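Local atomic coordinates of flap endonuclease 1 (Desulfurococcus amylolyticus, PDB entry 3ORY), a protein that probably cleaves the 5' flaps of branched DNA, as flap endonucleases of the XPG family do in replication and repair. Residues A[318-321]-A[322-326]. Numbering follows the deposited sequence.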
# COMPACT_ATOMS: atom_id res chain seq x y z
N VAL A 318 21.80 0.54 -11.10
CA VAL A 318 21.11 -0.39 -10.20
C VAL A 318 22.13 -1.17 -9.35
O VAL A 318 21.96 -1.27 -8.13
CB VAL A 318 20.18 -1.38 -10.95
CG1 VAL A 318 19.56 -2.38 -9.96
CG2 VAL A 318 19.07 -0.64 -11.70
N LYS A 319 23.17 -1.70 -9.99
CA LYS A 319 24.23 -2.41 -9.26
C LYS A 319 24.87 -1.55 -8.18
O LYS A 319 25.06 -2.00 -7.05
CB LYS A 319 25.31 -2.94 -10.20
CG LYS A 319 26.41 -3.68 -9.42
CD LYS A 319 27.82 -3.30 -9.83
CE LYS A 319 28.07 -1.82 -9.85
NZ LYS A 319 29.50 -1.53 -9.60
N ARG A 320 25.21 -0.30 -8.54
CA ARG A 320 25.82 0.62 -7.57
C ARG A 320 24.95 0.79 -6.33
O ARG A 320 25.42 0.64 -5.20
CB ARG A 320 26.16 1.97 -8.23
CG ARG A 320 27.34 1.90 -9.24
CD ARG A 320 27.94 3.28 -9.59
NE ARG A 320 26.90 4.30 -9.80
CZ ARG A 320 26.35 4.60 -10.97
NH1 ARG A 320 26.74 3.97 -12.09
NH2 ARG A 320 25.41 5.54 -11.04
N ILE A 321 23.66 1.08 -6.53
CA ILE A 321 22.72 1.21 -5.41
C ILE A 321 22.60 -0.08 -4.58
O ILE A 321 22.86 -0.07 -3.37
CB ILE A 321 21.33 1.69 -5.90
CG1 ILE A 321 21.44 3.11 -6.48
CG2 ILE A 321 20.33 1.69 -4.74
CD1 ILE A 321 20.28 3.51 -7.37
N LEU A 322 22.23 -1.18 -5.22
CA LEU A 322 21.94 -2.42 -4.49
C LEU A 322 23.19 -3.16 -3.99
O LEU A 322 23.30 -3.45 -2.80
CB LEU A 322 21.07 -3.37 -5.33
CG LEU A 322 19.71 -2.83 -5.77
CD1 LEU A 322 18.96 -3.91 -6.52
CD2 LEU A 322 18.89 -2.33 -4.58
N VAL A 323 24.11 -3.45 -4.90
CA VAL A 323 25.29 -4.22 -4.55
C VAL A 323 26.31 -3.38 -3.76
O VAL A 323 26.64 -3.73 -2.63
CB VAL A 323 25.95 -4.90 -5.78
CG1 VAL A 323 27.18 -5.75 -5.37
CG2 VAL A 323 24.93 -5.76 -6.53
N ASP A 324 26.78 -2.28 -4.34
CA ASP A 324 27.88 -1.52 -3.73
C ASP A 324 27.46 -0.79 -2.45
O ASP A 324 28.14 -0.89 -1.43
CB ASP A 324 28.49 -0.54 -4.73
CG ASP A 324 28.99 -1.22 -5.99
OD1 ASP A 324 29.27 -2.44 -5.94
OD2 ASP A 324 29.09 -0.55 -7.03
N GLU A 325 26.34 -0.10 -2.51
CA GLU A 325 25.88 0.71 -1.38
C GLU A 325 25.11 -0.09 -0.33
O GLU A 325 25.08 0.30 0.84
CB GLU A 325 25.04 1.88 -1.87
CG GLU A 325 25.86 2.97 -2.57
CD GLU A 325 25.00 4.01 -3.29
OE1 GLU A 325 23.84 4.26 -2.89
OE2 GLU A 325 25.50 4.58 -4.29
N HIS A 326 24.47 -1.18 -0.74
CA HIS A 326 23.58 -1.92 0.16
C HIS A 326 23.83 -3.42 0.27
O HIS A 326 23.03 -4.17 0.85
CB HIS A 326 22.11 -1.60 -0.16
CG HIS A 326 21.74 -0.17 0.10
ND1 HIS A 326 21.64 0.35 1.37
CD2 HIS A 326 21.48 0.85 -0.75
CE1 HIS A 326 21.31 1.63 1.29
NE2 HIS A 326 21.21 1.96 0.02
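Lys319 reaches Asp324, five residues on, by a salt bridge in which NZ lies 2.8 Å from Asp324 OD2 and meets the syn lone pair of that oxygen. Lysine's long, flexible chain can span this gap: it leaves with CG anti to the backbone N (chi1 180°) and bends at chi2 and chi3, which carries its amine across to the carboxylate; on the way CG passes 3.9 Å from Val323 CG2. Cut back to an alanine, this position would probably leave the Asp324 carboxylate without its charged mate and one flank of Val323 bare. Arg320 crosses the aspartate at an angle, its CG 3.7 Å from Asp324 OD2, while its guanidinium forms a salt bridge with Asp316. Beneath these side chains the helix widens into a pi-type turn: Lys319 O accepts from both Val323 N (2.8 Å) and Asp324 N (3.2 Å), while Glu325 N bonds to Arg320 O. At the end of the turn the His326 ring presents its edge to Ile321 O, 3.1 Å from CD2, and its ND1 bonds to Asp63. On the buried side Val318 and Leu322 lie side by side, CG1 to CD1 3.8 Å, branched apolar groups suited to the packing between helices: both pack on Phe76 of helix 70-84, Val318 also meets helix 143-156, and Val323 leans on helix 330-347.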